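Local structure of SLT domain-containing protein (6TAB) at residues A[200-211]-A[222-230]. The protein is a lysozyme of altered substrate specificity that probably cleaves peptidoglycan and facilitates prey-cell exit by the periplasmic predator Bdellovibrio. Numbering follows the deposited sequence. Where two conformers were deposited one is given.
Sequences GIRILDRWVSRD and WKGGARYWS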
loop_
_atom_site.group_PDB
_atom_site.type_symbol
_atom_site.label_atom_id
_atom_site.label_comp_id
_atom_site.label_asym_id
_atom_site.label_seq_id
_atom_site.Cartn_x
_atom_site.Cartn_y
_atom_site.Cartn_z
ATOM N N GLY A 200 -5.841 1.496 2.488
ATOM C CA GLY A 200 -4.731 0.711 1.957
ATOM C C GLY A 200 -4.210 -0.334 2.944
ATOM O O GLY A 200 -3.889 -1.474 2.555
ATOM N N ILE A 201 -4.108 0.066 4.219
ATOM C CA ILE A 201 -3.696 -0.877 5.275
ATOM C C ILE A 201 -4.689 -2.062 5.364
ATOM O O ILE A 201 -4.254 -3.229 5.462
ATOM C CB ILE A 201 -3.482 -0.174 6.642
ATOM C CG1 ILE A 201 -2.317 0.826 6.579
ATOM C CG2 ILE A 201 -3.267 -1.201 7.715
ATOM C CD1 ILE A 201 -2.280 1.834 7.709
ATOM N N ARG A 202 -6.001 -1.789 5.354
ATOM C CA ARG A 202 -7.009 -2.872 5.401
ATOM C C ARG A 202 -6.833 -3.837 4.214
ATOM O O ARG A 202 -7.010 -5.074 4.390
ATOM C CB ARG A 202 -8.446 -2.324 5.416
ATOM C CG ARG A 202 -8.850 -1.568 6.678
ATOM C CD ARG A 202 -10.293 -1.060 6.583
ATOM N NE ARG A 202 -10.780 -0.392 7.776
ATOM C CZ ARG A 202 -11.434 -0.962 8.792
ATOM N NH1 ARG A 202 -11.587 -2.283 8.844
ATOM N NH2 ARG A 202 -11.932 -0.197 9.757
ATOM N N ILE A 203 -6.572 -3.349 3.001
ATOM C CA ILE A 203 -6.449 -4.187 1.806
ATOM C C ILE A 203 -5.217 -5.101 1.922
ATOM O O ILE A 203 -5.302 -6.337 1.719
ATOM C CB ILE A 203 -6.425 -3.320 0.526
ATOM C CG1 ILE A 203 -7.745 -2.554 0.334
ATOM C CG2 ILE A 203 -6.076 -4.157 -0.697
ATOM C CD1 ILE A 203 -7.681 -1.447 -0.736
ATOM N N LEU A 204 -4.063 -4.530 2.348
ATOM C CA LEU A 204 -2.840 -5.321 2.587
ATOM C C LEU A 204 -3.062 -6.344 3.723
ATOM O O LEU A 204 -2.589 -7.499 3.647
ATOM C CB LEU A 204 -1.649 -4.408 2.891
ATOM C CG LEU A 204 -1.164 -3.528 1.733
ATOM C CD1 LEU A 204 -0.184 -2.470 2.222
ATOM C CD2 LEU A 204 -0.488 -4.368 0.629
ATOM N N ASP A 205 -3.723 -5.913 4.808
ATOM C CA ASP A 205 -3.959 -6.794 5.965
ATOM C C ASP A 205 -4.744 -8.064 5.543
ATOM O O ASP A 205 -4.492 -9.171 6.074
ATOM C CB ASP A 205 -4.684 -6.066 7.107
ATOM C CG ASP A 205 -4.792 -6.849 8.402
ATOM O OD1 ASP A 205 -3.763 -6.902 9.132
ATOM O OD2 ASP A 205 -5.900 -7.376 8.698
ATOM N N ARG A 206 -5.670 -7.939 4.628
ATOM C CA ARG A 206 -6.409 -9.087 4.153
ATOM C C ARG A 206 -5.542 -9.973 3.262
ATOM O O ARG A 206 -5.395 -11.142 3.555
ATOM C CB ARG A 206 -7.650 -8.669 3.349
ATOM C CG ARG A 206 -8.467 -9.910 2.931
ATOM C CD ARG A 206 -9.433 -9.768 1.807
ATOM N NE ARG A 206 -10.597 -9.044 2.182
ATOM C CZ ARG A 206 -11.615 -8.704 1.350
ATOM N NH1 ARG A 206 -11.652 -8.992 0.027
ATOM N NH2 ARG A 206 -12.584 -8.003 1.858
ATOM N N TRP A 207 -4.963 -9.423 2.187
ATOM C CA TRP A 207 -4.327 -10.292 1.168
ATOM C C TRP A 207 -2.916 -10.782 1.535
ATOM O O TRP A 207 -2.567 -11.931 1.206
ATOM C CB TRP A 207 -4.347 -9.659 -0.217
ATOM C CG TRP A 207 -5.715 -9.385 -0.755
ATOM C CD1 TRP A 207 -6.194 -8.168 -1.140
ATOM C CD2 TRP A 207 -6.746 -10.333 -1.018
ATOM N NE1 TRP A 207 -7.450 -8.295 -1.634
ATOM C CE2 TRP A 207 -7.843 -9.605 -1.541
ATOM C CE3 TRP A 207 -6.873 -11.712 -0.851
ATOM C CZ2 TRP A 207 -9.022 -10.205 -1.960
ATOM C CZ3 TRP A 207 -8.059 -12.304 -1.240
ATOM C CH2 TRP A 207 -9.122 -11.563 -1.767
ATOM N N VAL A 208 -2.052 -9.917 2.100
ATOM C CA VAL A 208 -0.717 -10.380 2.484
ATOM C C VAL A 208 -0.841 -11.522 3.515
ATOM O O VAL A 208 -0.107 -12.516 3.446
ATOM C CB VAL A 208 0.199 -9.221 2.930
ATOM C CG1 VAL A 208 1.589 -9.722 3.358
ATOM C CG2 VAL A 208 0.356 -8.175 1.819
ATOM N N SER A 209 -1.817 -11.467 4.488
ATOM C CA SER A 209 -2.033 -12.494 5.547
ATOM C C SER A 209 -2.694 -13.778 5.009
ATOM O O SER A 209 -2.367 -14.891 5.481
ATOM C CB SER A 209 -2.816 -11.920 6.713
ATOM O OG SER A 209 -3.064 -12.906 7.705
ATOM N N ARG A 210 -3.581 -13.554 4.032
ATOM C CA ARG A 210 -4.269 -14.760 3.442
ATOM C C ARG A 210 -3.278 -15.524 2.547
ATOM O O ARG A 210 -3.268 -16.786 2.516
ATOM C CB ARG A 210 -5.517 -14.363 2.630
ATOM C CG ARG A 210 -6.256 -15.473 1.878
ATOM C CD ARG A 210 -7.425 -14.979 1.026
ATOM N NE ARG A 210 -8.235 -16.053 0.433
ATOM C CZ ARG A 210 -9.381 -16.517 0.922
ATOM N NH1 ARG A 210 -9.913 -15.998 2.015
ATOM N NH2 ARG A 210 -10.001 -17.516 0.318
ATOM N N ASP A 211 -2.462 -14.789 1.769
ATOM C CA ASP A 211 -1.642 -15.404 0.710
ATOM C C ASP A 211 -0.215 -15.751 1.216
ATOM O O ASP A 211 0.523 -16.500 0.534
ATOM C CB ASP A 211 -1.597 -14.485 -0.519
ATOM C CG ASP A 211 -2.917 -14.322 -1.269
ATOM O OD1 ASP A 211 -3.813 -15.245 -1.129
ATOM O OD2 ASP A 211 -3.053 -13.296 -2.009
ATOM N N TRP A 222 -2.592 -13.496 -9.333
ATOM C CA TRP A 222 -1.868 -12.473 -8.563
ATOM C C TRP A 222 -2.157 -12.636 -7.060
ATOM O O TRP A 222 -3.302 -12.971 -6.665
ATOM C CB TRP A 222 -2.204 -11.055 -9.061
ATOM C CG TRP A 222 -1.739 -10.770 -10.460
ATOM C CD1 TRP A 222 -2.493 -10.653 -11.596
ATOM C CD2 TRP A 222 -0.376 -10.575 -10.881
ATOM N NE1 TRP A 222 -1.692 -10.417 -12.680
ATOM C CE2 TRP A 222 -0.384 -10.367 -12.277
ATOM C CE3 TRP A 222 0.848 -10.586 -10.213
ATOM C CZ2 TRP A 222 0.784 -10.149 -13.010
ATOM C CZ3 TRP A 222 2.000 -10.363 -10.934
ATOM C CH2 TRP A 222 1.969 -10.169 -12.315
ATOM N N LYS A 223 -1.124 -12.388 -6.230
ATOM C CA LYS A 223 -1.162 -12.622 -4.785
ATOM C C LYS A 223 -0.789 -11.353 -3.996
ATOM O O LYS A 223 -0.157 -10.395 -4.523
ATOM C CB LYS A 223 -0.193 -13.752 -4.417
ATOM C CG LYS A 223 -0.519 -15.102 -5.041
ATOM C CD LYS A 223 -1.851 -15.724 -4.631
ATOM C CE LYS A 223 -2.108 -17.062 -5.299
ATOM N NZ LYS A 223 -3.456 -17.579 -4.975
ATOM N N GLY A 224 -1.160 -11.334 -2.701
ATOM C CA GLY A 224 -0.807 -10.220 -1.814
ATOM C C GLY A 224 -1.334 -8.891 -2.339
ATOM O O GLY A 224 -2.471 -8.775 -2.840
ATOM N N GLY A 225 -0.529 -7.823 -2.190
ATOM C CA GLY A 225 -0.950 -6.478 -2.654
ATOM C C GLY A 225 -1.177 -6.429 -4.162
ATOM O O GLY A 225 -1.911 -5.526 -4.644
ATOM N N ALA A 226 -0.544 -7.352 -4.926
ATOM C CA ALA A 226 -0.768 -7.391 -6.398
ATOM C C ALA A 226 -2.214 -7.804 -6.732
ATOM O O ALA A 226 -2.646 -7.632 -7.866
ATOM C CB ALA A 226 0.242 -8.297 -7.066
ATOM N N ARG A 227 -2.974 -8.369 -5.765
ATOM C CA ARG A 227 -4.434 -8.607 -6.015
ATOM C C ARG A 227 -5.153 -7.283 -6.363
ATOM O O ARG A 227 -6.089 -7.285 -7.188
ATOM C CB ARG A 227 -5.095 -9.234 -4.773
ATOM C CG ARG A 227 -4.656 -10.657 -4.430
ATOM C CD ARG A 227 -5.805 -11.561 -4.160
ATOM N NE ARG A 227 -5.399 -12.876 -3.708
ATOM C CZ ARG A 227 -6.250 -13.900 -3.714
ATOM N NH1 ARG A 227 -7.406 -13.820 -4.394
ATOM N NH2 ARG A 227 -5.914 -15.011 -3.079
ATOM N N TYR A 228 -4.747 -6.158 -5.750
ATOM C CA TYR A 228 -5.475 -4.863 -5.886
ATOM C C TYR A 228 -4.715 -3.872 -6.793
ATOM O O TYR A 228 -5.363 -3.175 -7.581
ATOM C CB TYR A 228 -5.725 -4.222 -4.504
ATOM C CG TYR A 228 -6.793 -3.143 -4.533
ATOM C CD1 TYR A 228 -6.475 -1.808 -4.799
ATOM C CD2 TYR A 228 -8.137 -3.457 -4.333
ATOM C CE1 TYR A 228 -7.460 -0.833 -4.908
ATOM C CE2 TYR A 228 -9.124 -2.494 -4.426
ATOM C CZ TYR A 228 -8.796 -1.183 -4.738
ATOM O OH TYR A 228 -9.776 -0.218 -4.853
ATOM N N TRP A 229 -3.381 -3.768 -6.651
ATOM C CA TRP A 229 -2.594 -2.649 -7.275
ATOM C C TRP A 229 -1.706 -3.137 -8.432
ATOM O O TRP A 229 -0.816 -3.982 -8.261
ATOM C CB TRP A 229 -1.742 -1.920 -6.228
ATOM C CG TRP A 229 -2.490 -1.080 -5.243
ATOM C CD1 TRP A 229 -3.000 0.166 -5.467
ATOM C CD2 TRP A 229 -2.791 -1.396 -3.865
ATOM N NE1 TRP A 229 -3.622 0.643 -4.344
ATOM C CE2 TRP A 229 -3.481 -0.275 -3.332
ATOM C CE3 TRP A 229 -2.552 -2.510 -3.027
ATOM C CZ2 TRP A 229 -3.869 -0.226 -1.984
ATOM C CZ3 TRP A 229 -2.925 -2.449 -1.704
ATOM C CH2 TRP A 229 -3.596 -1.337 -1.197
ATOM N N SER A 230 -1.882 -2.505 -9.599
ATOM C CA SER A 230 -1.079 -2.801 -10.788
ATOM C C SER A 230 0.419 -2.497 -10.582
ATOM O O SER A 230 1.277 -3.192 -11.140
ATOM C CB SER A 230 -1.637 -2.043 -11.975
ATOM O OG SER A 230 -1.418 -0.629 -11.836
HETATM O O HOH W 1 -3.353 -17.873 -1.973
#
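Arg-227 lies across one face of the Trp-207 indole: its CD sits 3.5 Å from the centroid of the six-membered ring, and the guanidinium continues over the rim, its plane 14° from that of the ring, with CZ 3.5 Å from Trp-207 CZ3. CD of Arg-206 covers the opposite indole face, while Trp-207 NE1 hydrogen-bonds to Tyr-180 OH. The guanidinium edge belongs to Asp-211, whose carboxylate is nearly coplanar with it. This is a side-on, two-nitrogen salt bridge: NE reaches OD2 and NH2 reaches OD1, each on a syn lone pair, Arg-227 NH2 to Asp-211 OD1 being 2.9 Å. A bend at chi2 (-132°) turns the arginine chain along the indole and into this grip. The anti lone pair of Asp-211 OD2 takes the backbone N of Gly-224 at 2.8 Å, and a water joins OD1 to Lys-223 NZ; the carboxylate is thus fixed in rotation and probably kept ionised. The chain at Gly-224 lies close against the helix, its O 3.3 Å from Trp-207 CB. One turn earlier, Ile-203 CD1 stands over the centre of the Tyr-228 ring, 4.0 Å from its centroid, and Ile-203 CG2 meets Trp-229 CZ3 at 3.7 Å. Tyr-228 CD1 stands over the centre of one Trp-229 face, and the edge of that indole meets Gly-200. Tyr-228 OH hydrogen-bonds to Ser-176 OG, and Trp-229 NE1 to Leu-170 O. The last turns of helix 193-211 are thereby clasped to the loop following hairpin 217-222, in a largely helical, lysozyme-like SLT domain.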